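Local atomic coordinates of cellobiose 2-epimerase (Spirochaeta thermophila DSM 6192, PDB entry 5ZIG), a protein that probably catalyses the reversible epimerization of cellobiose to 4-O-beta-D-glucopyranosyl-D-mannose, as a member of the N-acylglucosamine 2-epimerase family. Residues L57-T60 against A61-W65; N122-A125 against V126-L129; H196-E199 against A200-L204. One frame throughout, in Å; residues are numbered along the deposited sequence.

The three contacts come in series along the chain, each within one helix: interaction 1 in helix 57-73, interaction 2 in helix 119-136 and interaction 3 in helix 191-208. Their centres lie about 8 Å apart from 1 to 2 and from 2 to 3, but about 15 Å from 1 to 3, where the nearest atoms stay about 5 Å apart; helix 119-136 is therefore the middle member. It packs on one neighbour through A61 O and A128 CB, 3.0 Å apart, and on the other through A123 O and A200 CB at 3.4 Å. Such successive neighbouring helices fit the alpha/alpha barrel of this family, and R62, F124, Y127, H196 and E199 form one buried polar-aromatic cluster across them.

Interaction 1 of 3, residues L57-T60 against A61-W65; sequences LVMT and ARHLW
With CG1 of V58 anti to the backbone N (chi1 -176°) and CG of R62 anti to its own carbonyl carbon (chi1 -75°), the two side chains run side by side in the same direction, one helical turn apart. R62 is then extended all the way to NE, which slides its guanidinium past the valine: V58 CG1 lies over one face, offset toward the rim, with V58 CG1 to R62 NE at 3.3 Å. The start of the arginine chain is close as well, R62 CG standing 3.2 Å from V58 O, the carbonyl that accepts the amide of R62 at 2.8 Å from R62 N. This is the i to i+4 pattern of an alpha-helix, here the first turns of helix 57-73, in an alpha/alpha barrel. M59 and H63 repeat the spacing but cross obliquely, M59 CG approaching H63 NE2 to 3.8 Å. The sulfur is more distant, SD of M59 being 5.2 Å from the centroid of the H63 ring. On that imidazole, ND1 is hydrogen-bonded to S383 OG, and F41 stacks on the ring. T60 turns its hydroxyl back along the helix, OG1 hydrogen-bonding to the carbonyl oxygen of G56.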
loop_
_atom_site.group_PDB
_atom_site.type_symbol
_atom_site.label_atom_id
_atom_site.label_comp_id
_atom_site.label_asym_id
_atom_site.label_seq_id
_atom_site.Cartn_x
_atom_site.Cartn_y
_atom_site.Cartn_z
ATOM N N LEU A 57 -13.438 4.564 1.837
ATOM C CA LEU A 57 -12.421 5.407 2.445
ATOM C C LEU A 57 -11.044 5.121 1.852
ATOM O O LEU A 57 -10.341 6.045 1.435
ATOM C CB LEU A 57 -12.416 5.183 3.958
ATOM C CG LEU A 57 -11.247 5.806 4.702
ATOM C CD1 LEU A 57 -11.133 7.316 4.416
ATOM C CD2 LEU A 57 -11.382 5.502 6.208
ATOM N N VAL A 58 -10.641 3.842 1.847
ATOM C CA VAL A 58 -9.347 3.422 1.293
ATOM C C VAL A 58 -9.184 3.907 -0.143
ATOM O O VAL A 58 -8.188 4.544 -0.490
ATOM C CB VAL A 58 -9.204 1.889 1.364
ATOM C CG1 VAL A 58 -7.815 1.458 0.887
ATOM C CG2 VAL A 58 -9.490 1.372 2.763
ATOM N N MET A 59 -10.160 3.598 -1.003
ATOM C CA MET A 59 -10.035 3.936 -2.419
ATOM C C MET A 59 -9.916 5.444 -2.621
ATOM O O MET A 59 -9.072 5.913 -3.395
ATOM C CB MET A 59 -11.227 3.370 -3.189
ATOM C CG MET A 59 -11.279 3.720 -4.660
ATOM S SD MET A 59 -12.982 4.104 -5.145
ATOM C CE MET A 59 -13.196 5.647 -4.266
ATOM N N THR A 60 -10.728 6.220 -1.905
ATOM C CA THR A 60 -10.683 7.672 -2.041
ATOM C C THR A 60 -9.353 8.235 -1.555
ATOM O O THR A 60 -8.804 9.159 -2.165
ATOM C CB THR A 60 -11.846 8.286 -1.263
ATOM O OG1 THR A 60 -13.079 7.790 -1.807
ATOM C CG2 THR A 60 -11.815 9.825 -1.331
ATOM N N ALA A 61 -8.831 7.706 -0.445
ATOM C CA ALA A 61 -7.542 8.171 0.062
ATOM C C ALA A 61 -6.395 7.737 -0.848
ATOM O O ALA A 61 -5.426 8.484 -1.036
ATOM C CB ALA A 61 -7.325 7.659 1.484
ATOM N N ARG A 62 -6.487 6.539 -1.426
ATOM C CA ARG A 62 -5.477 6.102 -2.394
ATOM C C ARG A 62 -5.420 7.038 -3.598
ATOM O O ARG A 62 -4.329 7.413 -4.045
ATOM C CB ARG A 62 -5.750 4.664 -2.823
ATOM C CG ARG A 62 -5.349 3.661 -1.740
ATOM C CD ARG A 62 -5.612 2.231 -2.138
ATOM N NE ARG A 62 -5.204 1.289 -1.094
ATOM C CZ ARG A 62 -5.316 -0.036 -1.202
ATOM N NH1 ARG A 62 -5.796 -0.578 -2.316
ATOM N NH2 ARG A 62 -4.916 -0.823 -0.215
ATOM N N HIS A 63 -6.584 7.458 -4.115
ATOM C CA HIS A 63 -6.584 8.408 -5.224
ATOM C C HIS A 63 -6.024 9.757 -4.800
ATOM O O HIS A 63 -5.292 10.397 -5.567
ATOM C CB HIS A 63 -7.992 8.564 -5.796
ATOM C CG HIS A 63 -8.466 7.362 -6.555
ATOM N ND1 HIS A 63 -7.655 6.659 -7.424
ATOM C CD2 HIS A 63 -9.658 6.716 -6.547
ATOM C CE1 HIS A 63 -8.337 5.643 -7.933
ATOM N NE2 HIS A 63 -9.558 5.664 -7.425
ATOM N N LEU A 64 -6.353 10.209 -3.581
ATOM C CA LEU A 64 -5.727 11.425 -3.069
ATOM C C LEU A 64 -4.206 11.291 -3.033
ATOM O O LEU A 64 -3.483 12.193 -3.475
ATOM C CB LEU A 64 -6.256 11.764 -1.675
ATOM C CG LEU A 64 -5.591 13.057 -1.143
ATOM C CD1 LEU A 64 -5.749 14.205 -2.145
ATOM C CD2 LEU A 64 -6.069 13.501 0.266
ATOM N N TRP A 65 -3.701 10.181 -2.479
ATOM C CA TRP A 65 -2.255 9.986 -2.420
ATOM C C TRP A 65 -1.672 9.936 -3.827
ATOM O O TRP A 65 -0.691 10.621 -4.124
ATOM C CB TRP A 65 -1.901 8.713 -1.636
ATOM C CG TRP A 65 -0.387 8.481 -1.489
ATOM C CD1 TRP A 65 0.412 8.882 -0.448
ATOM C CD2 TRP A 65 0.478 7.785 -2.409
ATOM N NE1 TRP A 65 1.708 8.483 -0.664
ATOM C CE2 TRP A 65 1.775 7.805 -1.858
ATOM C CE3 TRP A 65 0.272 7.134 -3.632
ATOM C CZ2 TRP A 65 2.872 7.225 -2.501
ATOM C CZ3 TRP A 65 1.376 6.552 -4.272
ATOM C CH2 TRP A 65 2.646 6.596 -3.698
#

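Interaction 2 of 3, residues N122-A125 against V126-L129; sequences NAFA and VYAL. With EDO (1,2-ethanediol), chain E.
F124 and Y127 meet through F124 CD1 and Y127 CD2, 4.0 Å apart. The contact is apolar carbon-to-carbon packing between side chains that lie alongside each other and point the same way. Y127 owes its direction to a chi1 of -174°, which sets the ring anti to the backbone N and carries the phenol away from the helix. At its far end, Y127 OH hydrogen-bonds to O2 of a 1,2-ethanediol at 2.7 Å, with either oxygen able to donate. On another side of the helix L129 folds back over the preceding turn, its CD1 lying 3.2 Å from A125 O, while A125 CB and L129 CD1 are 4.3 Å apart.

Beneath these side chains, i to i+4 backbone bonds fix the spacing: Y127 N to A123 O measures 2.9 Å and is close to straight, at 170° about the hydrogen. The next shell holds the rings from neighbouring helices. W65 of helix 57-73 stacks on Y127, H196 of helix 191-208 stacks on F124, and Y384 meets F124 edge-to-face. R388 adds a weak hydrogen bond to the tyrosine hydroxyl. Replacing Y127 by an alanine would remove ring and hydroxyl together and is likely to leave W65 without this stacking partner and a gap beside F124.

Chemically, the pair presents an aromatic wall with a hydroxyl at its end. The diol probably came from the crystallisation liquor, so its bond says little about a natural ligand; what it does bring out is a tyrosine hydroxyl that serves two partners, the diol at short range and the guanidinium of R388 only weakly.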
loop_
_atom_site.group_PDB
_atom_site.type_symbol
_atom_site.label_atom_id
_atom_site.label_comp_id
_atom_site.label_asym_id
_atom_site.label_seq_id
_atom_site.Cartn_x
_atom_site.Cartn_y
_atom_site.Cartn_z
ATOM N N ASN A 122 -8.329 4.757 8.316
ATOM C CA ASN A 122 -7.868 6.005 8.905
ATOM C C ASN A 122 -6.356 6.181 8.735
ATOM O O ASN A 122 -5.881 7.317 8.576
ATOM C CB ASN A 122 -8.288 6.053 10.379
ATOM C CG ASN A 122 -9.760 6.427 10.543
ATOM O OD1 ASN A 122 -10.090 7.592 10.722
ATOM N ND2 ASN A 122 -10.644 5.447 10.435
ATOM N N ALA A 123 -5.591 5.079 8.751
ATOM C CA ALA A 123 -4.164 5.140 8.396
ATOM C C ALA A 123 -3.975 5.704 6.996
ATOM O O ALA A 123 -3.267 6.698 6.805
ATOM C CB ALA A 123 -3.517 3.753 8.478
ATOM N N PHE A 124 -4.601 5.072 5.995
ATOM C CA PHE A 124 -4.478 5.559 4.624
ATOM C C PHE A 124 -4.858 7.030 4.506
ATOM O O PHE A 124 -4.253 7.761 3.724
ATOM C CB PHE A 124 -5.335 4.714 3.670
ATOM C CG PHE A 124 -4.552 3.665 2.939
ATOM C CD1 PHE A 124 -3.771 4.002 1.845
ATOM C CD2 PHE A 124 -4.540 2.357 3.391
ATOM C CE1 PHE A 124 -2.998 3.028 1.177
ATOM C CE2 PHE A 124 -3.769 1.386 2.748
ATOM C CZ PHE A 124 -3.003 1.725 1.626
ATOM N N ALA A 125 -5.841 7.491 5.285
ATOM C CA ALA A 125 -6.186 8.907 5.248
ATOM C C ALA A 125 -5.006 9.753 5.705
ATOM O O ALA A 125 -4.693 10.780 5.097
ATOM C CB ALA A 125 -7.424 9.190 6.119
ATOM N N VAL A 126 -4.353 9.354 6.792
ATOM C CA VAL A 126 -3.188 10.105 7.246
ATOM C C VAL A 126 -2.126 10.120 6.148
ATOM O O VAL A 126 -1.667 11.187 5.719
ATOM C CB VAL A 126 -2.659 9.519 8.568
ATOM C CG1 VAL A 126 -1.208 10.008 8.864
ATOM C CG2 VAL A 126 -3.613 9.855 9.717
ATOM N N TYR A 127 -1.787 8.930 5.636
ATOM C CA TYR A 127 -0.846 8.768 4.515
ATOM C C TYR A 127 -1.156 9.726 3.368
ATOM O O TYR A 127 -0.291 10.486 2.923
ATOM C CB TYR A 127 -0.910 7.309 4.042
ATOM C CG TYR A 127 0.083 6.844 2.977
ATOM C CD1 TYR A 127 1.458 6.975 3.151
ATOM C CD2 TYR A 127 -0.376 6.205 1.813
ATOM C CE1 TYR A 127 2.376 6.491 2.147
ATOM C CE2 TYR A 127 0.495 5.725 0.857
ATOM C CZ TYR A 127 1.871 5.869 1.018
ATOM O OH TYR A 127 2.711 5.402 0.018
ATOM N N ALA A 128 -2.410 9.742 2.916
ATOM C CA ALA A 128 -2.794 10.556 1.773
ATOM C C ALA A 128 -2.878 12.040 2.100
ATOM O O ALA A 128 -2.624 12.874 1.221
ATOM C CB ALA A 128 -4.136 10.085 1.212
ATOM N N LEU A 129 -3.266 12.398 3.331
ATOM C CA LEU A 129 -3.359 13.812 3.681
ATOM C C LEU A 129 -1.989 14.451 3.790
ATOM O O LEU A 129 -1.827 15.634 3.469
ATOM C CB LEU A 129 -4.114 13.986 4.999
ATOM C CG LEU A 129 -5.634 13.854 4.926
ATOM C CD1 LEU A 129 -6.171 13.336 6.259
ATOM C CD2 LEU A 129 -6.265 15.189 4.572
HETATM C C1 EDO E . 6.745 5.577 -0.250
HETATM O O1 EDO E . 5.895 6.727 -0.161
HETATM C C2 EDO E . 6.425 4.636 0.901
HETATM O O2 EDO E . 5.058 4.855 1.262
#

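Interaction 3 of 3, residues H196-E199 against A200-L204; sequences HILE and AYSTL
One face of the Y201 ring carries the methyl CG2 of I197, a CH-pi contact in which that carbon sits 3.8 Å from the ring centroid and only 17° off the ring normal. The methyl lies somewhat toward the rim, nearest CZ. It gets there because I197 CG2 is anti to the backbone N, while Y201 turns its CG beside its own nitrogen, leaving the two side chains alongside and pointing the same way. F149 of helix 139-156 meets the tyrosine edge-to-face, and E153 takes the hydroxyl in a hydrogen bond.

The second flat group, H196, is engaged at its edge: H196 ND1 donates to E199 OE1 over 2.7 Å, nearly straight at 169°. The oxygen lies in the imidazole plane but is itself approached from above the carboxylate, 51° out of that plane. Y120 meets the imidazole edge-to-face. The other carboxylate oxygen, OE2, is held by a salt bridge to R388 and a hydrogen bond with Y384 OH, so that both oxygens of this buried group have partners and its rotation is well restrained.

Farther along, the backbone bond from T203 N to E199 O is weak, at 3.5 Å. A water donates to this carbonyl, 2.8 Å from E199 O; its approach to T203 OG1 is too short for a sound bond, and that second link is doubtful.

The apolar I197-Y201 pair thus packs toward helices 139-156 and 211-228, while H196 and E199 form a His-carboxylate pair linked to R388, a combination consistent with the polar central pocket of an alpha/alpha-barrel sugar epimerase.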
loop_
_atom_site.group_PDB
_atom_site.type_symbol
_atom_site.label_atom_id
_atom_site.label_comp_id
_atom_site.label_asym_id
_atom_site.label_seq_id
_atom_site.Cartn_x
_atom_site.Cartn_y
_atom_site.Cartn_z
ATOM N N HIS A 196 0.048 -0.939 7.467
ATOM C CA HIS A 196 -0.273 0.318 6.809
ATOM C C HIS A 196 -0.292 1.488 7.775
ATOM O O HIS A 196 -0.174 2.640 7.340
ATOM C CB HIS A 196 -1.570 0.155 6.017
ATOM C CG HIS A 196 -1.367 -0.664 4.779
ATOM N ND1 HIS A 196 -0.882 -0.121 3.605
ATOM C CD2 HIS A 196 -1.512 -1.991 4.548
ATOM C CE1 HIS A 196 -0.780 -1.072 2.694
ATOM N NE2 HIS A 196 -1.142 -2.218 3.244
ATOM N N ILE A 197 -0.366 1.220 9.073
ATOM C CA ILE A 197 -0.153 2.305 10.020
ATOM C C ILE A 197 1.309 2.722 10.007
ATOM O O ILE A 197 1.640 3.915 9.961
ATOM C CB ILE A 197 -0.613 1.903 11.428
ATOM C CG1 ILE A 197 -2.140 1.874 11.489
ATOM C CG2 ILE A 197 -0.078 2.909 12.441
ATOM C CD1 ILE A 197 -2.690 0.849 12.476
ATOM N N LEU A 198 2.210 1.744 10.033
ATOM C CA LEU A 198 3.620 2.046 9.831
ATOM C C LEU A 198 3.809 2.866 8.560
ATOM O O LEU A 198 4.489 3.902 8.563
ATOM C CB LEU A 198 4.417 0.742 9.779
ATOM C CG LEU A 198 5.889 0.890 9.422
ATOM C CD1 LEU A 198 6.688 1.466 10.583
ATOM C CD2 LEU A 198 6.477 -0.445 8.958
ATOM N N GLU A 199 3.151 2.443 7.473
ATOM C CA GLU A 199 3.328 3.102 6.182
ATOM C C GLU A 199 2.940 4.568 6.257
ATOM O O GLU A 199 3.691 5.454 5.810
ATOM C CB GLU A 199 2.510 2.364 5.118
ATOM C CG GLU A 199 2.288 3.110 3.816
ATOM C CD GLU A 199 1.261 2.411 2.933
ATOM O OE1 GLU A 199 0.061 2.368 3.293
ATOM O OE2 GLU A 199 1.658 1.872 1.889
ATOM N N ALA A 200 1.774 4.843 6.848
ATOM C CA ALA A 200 1.329 6.213 7.071
ATOM C C ALA A 200 2.338 7.000 7.891
ATOM O O ALA A 200 2.627 8.161 7.585
ATOM C CB ALA A 200 -0.034 6.208 7.785
ATOM N N TYR A 201 2.851 6.396 8.964
ATOM C CA TYR A 201 3.651 7.151 9.928
ATOM C C TYR A 201 5.008 7.518 9.350
ATOM O O TYR A 201 5.474 8.647 9.543
ATOM C CB TYR A 201 3.814 6.360 11.222
ATOM C CG TYR A 201 2.565 6.338 12.090
ATOM C CD1 TYR A 201 1.363 6.874 11.631
ATOM C CD2 TYR A 201 2.592 5.800 13.363
ATOM C CE1 TYR A 201 0.216 6.858 12.423
ATOM C CE2 TYR A 201 1.428 5.769 14.177
ATOM C CZ TYR A 201 0.254 6.310 13.697
ATOM O OH TYR A 201 -0.894 6.310 14.483
ATOM N N SER A 202 5.663 6.582 8.651
ATOM C CA SER A 202 6.895 6.923 7.931
ATOM C C SER A 202 6.719 8.202 7.121
ATOM O O SER A 202 7.559 9.108 7.175
ATOM C CB SER A 202 7.335 5.771 7.019
ATOM O OG SER A 202 7.783 4.647 7.768
ATOM N N THR A 203 5.599 8.313 6.403
ATOM C CA THR A 203 5.345 9.474 5.553
ATOM C C THR A 203 4.960 10.708 6.377
ATOM O O THR A 203 5.375 11.828 6.048
ATOM C CB THR A 203 4.266 9.109 4.507
ATOM O OG1 THR A 203 4.835 8.238 3.521
ATOM C CG2 THR A 203 3.699 10.344 3.793
ATOM N N LEU A 204 4.177 10.535 7.450
ATOM C CA LEU A 204 3.888 11.674 8.327
ATOM C C LEU A 204 5.168 12.177 8.988
ATOM O O LEU A 204 5.375 13.389 9.114
ATOM C CB LEU A 204 2.829 11.291 9.376
ATOM C CG LEU A 204 2.372 12.405 10.338
ATOM C CD1 LEU A 204 1.731 13.578 9.580
ATOM C CD2 LEU A 204 1.455 11.894 11.453
HETATM O O HOH W 1 5.583 5.916 3.740
#